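Local coordinates for protein-tyrosine-phosphatase (Chaetomium thermophilum var. thermophilum DSM 1495, PDB 5M43) that probably removes phosphate from tyrosine, serine and threonine residues of proteins, as the dual-specificity phosphatase domain of Yvh1, a protein linked to ribosome assembly, at residues T32-V37 with L100-M105. Numbering follows the deposited sequence.
With NO3 (nitrate ion), chain B.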
ATOM      1  N   THR A  32       3.704   5.587 -12.082  1.00 22.43           N
ATOM      2  CA  THR A  32       4.642   6.698 -11.922  1.00 24.72           C
ATOM      3  C   THR A  32       5.376   6.662 -10.593  1.00 25.72           C
ATOM      4  O   THR A  32       6.418   7.331 -10.435  1.00 25.83           O
ATOM      5  CB  THR A  32       3.885   8.035 -12.015  1.00 23.97           C
ATOM      6  OG1 THR A  32       2.843   8.068 -11.025  1.00 25.44           O
ATOM      7  CG2 THR A  32       3.251   8.237 -13.382  1.00 24.83           C
ATOM      8  N   HIS A  33       4.852   5.927  -9.628  1.00 20.90           N
ATOM      9  CA  HIS A  33       5.369   5.914  -8.263  1.00 21.17           C
ATOM     10  C   HIS A  33       5.417   4.478  -7.816  1.00 22.36           C
ATOM     11  O   HIS A  33       4.446   3.755  -8.017  1.00 23.26           O
ATOM     12  CB  HIS A  33       4.480   6.702  -7.269  1.00 23.01           C
ATOM     13  CG  HIS A  33       4.480   8.178  -7.491  1.00 24.63           C
ATOM     14  ND1 HIS A  33       3.931   8.772  -8.604  1.00 24.75           N
ATOM     15  CD2 HIS A  33       4.918   9.185  -6.700  1.00 27.76           C
ATOM     16  CE1 HIS A  33       4.062  10.091  -8.506  1.00 25.91           C
ATOM     17  NE2 HIS A  33       4.669  10.361  -7.359  1.00 29.90           N
ATOM     18  N   ILE A  34       6.526   4.063  -7.207  1.00 23.89           N
ATOM     19  CA  ILE A  34       6.647   2.710  -6.667  1.00 22.39           C
ATOM     20  C   ILE A  34       7.034   2.814  -5.193  1.00 22.26           C
ATOM     21  O   ILE A  34       8.060   3.429  -4.858  1.00 23.51           O
ATOM     22  CB  ILE A  34       7.686   1.871  -7.427  1.00 23.42           C
ATOM     23  CG1 ILE A  34       7.227   1.668  -8.899  1.00 23.59           C
ATOM     24  CG2 ILE A  34       7.935   0.513  -6.714  1.00 23.25           C
ATOM     25  CD1 ILE A  34       8.181   0.843  -9.712  1.00 24.42           C
ATOM     26  N   LEU A  35       6.205   2.232  -4.318  1.00 20.12           N
ATOM     27  CA  LEU A  35       6.557   2.029  -2.905  1.00 20.43           C
ATOM     28  C   LEU A  35       6.936   0.567  -2.733  1.00 22.46           C
ATOM     29  O   LEU A  35       6.087  -0.319  -2.903  1.00 22.03           O
ATOM     30  CB  LEU A  35       5.359   2.397  -2.029  1.00 20.81           C
ATOM     31  CG  LEU A  35       5.547   2.065  -0.541  1.00 23.70           C
ATOM     32  CD1 LEU A  35       6.742   2.839   0.045  1.00 24.55           C
ATOM     33  CD2 LEU A  35       4.277   2.369   0.249  1.00 23.95           C
ATOM     34  N   SER A  36       8.211   0.322  -2.408  1.00 22.45           N
ATOM     35  CA  SER A  36       8.705  -1.016  -2.094  1.00 24.46           C
ATOM     36  C   SER A  36       8.634  -1.201  -0.584  1.00 20.74           C
ATOM     37  O   SER A  36       9.429  -0.615   0.165  1.00 23.70           O
ATOM     38  CB  SER A  36      10.133  -1.224  -2.605  1.00 25.47           C
ATOM     39  OG  SER A  36      10.251  -0.878  -3.989  1.00 25.50           O
ATOM     40  N   VAL A  37       7.725  -2.062  -0.127  1.00 21.10           N
ATOM     41  CA  VAL A  37       7.674  -2.378   1.301  1.00 22.03           C
ATOM     42  C   VAL A  37       8.588  -3.586   1.460  1.00 25.58           C
ATOM     43  O   VAL A  37       8.122  -4.695   1.742  1.00 24.05           O
ATOM     44  CB  VAL A  37       6.246  -2.661   1.779  1.00 20.81           C
ATOM     45  CG1 VAL A  37       6.167  -2.690   3.302  1.00 21.94           C
ATOM     46  CG2 VAL A  37       5.252  -1.529   1.269  1.00 21.25           C
ATOM     47  N   LEU A 100       2.198   2.077  -7.521  1.00 19.42           N
ATOM     48  CA  LEU A 100       2.356   0.635  -7.262  1.00 18.83           C
ATOM     49  C   LEU A 100       2.955   0.488  -5.873  1.00 19.58           C
ATOM     50  O   LEU A 100       3.973   1.121  -5.593  1.00 19.88           O
ATOM     51  CB  LEU A 100       3.293  -0.028  -8.272  1.00 19.99           C
ATOM     52  CG  LEU A 100       3.772  -1.436  -7.882  1.00 20.51           C
ATOM     53  CD1 LEU A 100       2.568  -2.439  -7.869  1.00 21.45           C
ATOM     54  CD2 LEU A 100       4.846  -1.880  -8.927  1.00 20.83           C
ATOM     55  N   VAL A 101       2.360  -0.381  -5.055  1.00 17.05           N
ATOM     56  CA  VAL A 101       2.941  -0.786  -3.782  1.00 16.65           C
ATOM     57  C   VAL A 101       3.294  -2.253  -3.958  1.00 17.69           C
ATOM     58  O   VAL A 101       2.419  -3.074  -4.274  1.00 18.80           O
ATOM     59  CB  VAL A 101       1.977  -0.575  -2.606  1.00 16.24           C
ATOM     60  CG1 VAL A 101       2.686  -0.986  -1.228  1.00 18.22           C
ATOM     61  CG2 VAL A 101       1.480   0.896  -2.528  1.00 17.28           C
ATOM     62  N   HIS A 102       4.554  -2.613  -3.750  1.00 18.65           N
ATOM     63  CA  HIS A 102       4.880  -4.033  -3.904  1.00 19.37           C
ATOM     64  C   HIS A 102       5.747  -4.541  -2.752  1.00 20.38           C
ATOM     65  O   HIS A 102       6.376  -3.773  -2.019  1.00 21.23           O
ATOM     66  CB  HIS A 102       5.656  -4.336  -5.241  1.00 21.59           C
ATOM     67  CG  HIS A 102       7.118  -4.020  -5.138  1.00 21.95           C
ATOM     68  ND1 HIS A 102       8.063  -4.969  -4.782  1.00 22.43           N
ATOM     69  CD2 HIS A 102       7.799  -2.850  -5.312  1.00 21.26           C
ATOM     70  CE1 HIS A 102       9.248  -4.399  -4.743  1.00 23.96           C
ATOM     71  NE2 HIS A 102       9.122  -3.129  -5.079  1.00 22.03           N
ATOM     72  N   CYS A 103       5.869  -5.867  -2.664  1.00 18.99           N
ATOM     73  CA  CYS A 103       6.819  -6.466  -1.717  1.00 19.28           C
ATOM     74  C   CYS A 103       7.410  -7.698  -2.396  1.00 20.44           C
ATOM     75  O   CYS A 103       7.676  -7.633  -3.601  1.00 25.18           O
ATOM     76  CB  CYS A 103       6.161  -6.819  -0.367  1.00 23.12           C
ATOM     77  SG  CYS A 103       4.656  -7.840  -0.423  1.00 23.42           S
ATOM     78  N   ALA A 104       7.536  -8.810  -1.693  1.00 21.41           N
ATOM     79  CA  ALA A 104       8.018 -10.009  -2.423  1.00 22.08           C
ATOM     80  C   ALA A 104       6.868 -10.747  -3.081  1.00 23.25           C
ATOM     81  O   ALA A 104       6.907 -11.026  -4.285  1.00 24.11           O
ATOM     82  CB  ALA A 104       8.822 -10.934  -1.491  1.00 24.55           C
ATOM     83  N   MET A 105       5.888 -11.147  -2.295  1.00 24.04           N
ATOM     84  CA  MET A 105       4.785 -11.918  -2.860  1.00 21.78           C
ATOM     85  C   MET A 105       3.585 -11.065  -3.211  1.00 23.73           C
ATOM     86  O   MET A 105       2.705 -11.574  -3.920  1.00 22.83           O
ATOM     87  CB  MET A 105       4.317 -13.005  -1.881  1.00 21.72           C
ATOM     88  CG  MET A 105       5.349 -14.073  -1.482  1.00 26.45           C
ATOM     89  SD  MET A 105       4.692 -15.160  -0.237  1.00 34.08           S
ATOM     90  CE  MET A 105       3.318 -15.845  -1.170  1.00 37.67           C
TER
HETATM   91  N   NO3 B 301       5.286 -10.463   1.265  1.00 27.77           N
HETATM   92  O1  NO3 B 301       4.155 -10.817   0.834  1.00 24.37           O
HETATM   93  O2  NO3 B 301       6.319 -10.660   0.575  1.00 27.56           O
HETATM   94  O3  NO3 B 301       5.341  -9.757   2.310  1.00 24.88           O
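Ile34, Leu35 and Ser36 pair with Leu100, Val101 and His102 as neighbouring parallel strands, their axes 18° apart. Four backbone hydrogen bonds join them, from Leu100 N to His33 O, Leu35 N to Leu100 O, His102 N to Leu35 O and Val37 N to His102 O. Ile34, Ser36, Leu100 and His102 face one side of the sheet. The His102 imidazole leans toward strand 33-36, its CG between the backbone N and the carbonyl carbon (chi1 80°). His102 NE2 hydrogen-bonds Ser36 OG at 2.7 Å. At the other ring nitrogen, His102 ND1 donates to Cys103 O at 2.9 Å, near the ring plane. Bonds at both nitrogens fix the ring's rotation. Ile34 CG2 meets the ring edge at His102 CD2, 3.6 Å away. Ser36 OG also bonds His54, on strand 53-56. On the opposite face Leu35 CD2 packs alongside Val101 CG1 at 4.0 Å. Val37 CG2 reaches the same Val101 CG1 at 3.6 Å.

His102 ends the strand and, with Cys103, begins the HCxxxxxR phosphate-binding signature of this phosphatase family. A nitrate, probably from crystallisation, sits there. Cys103 SG lies 3.2 Å from the nitrate N, and Met105 N donates to nitrate O2 at 2.9 Å. Lys107, Ser108 and Arg109 also bind the ion. Strand 33-36 lies between 99-102 and 53-56, with helix 71-83 against Leu35 and Val101 and helix 109-121 against Val37 and Cys103.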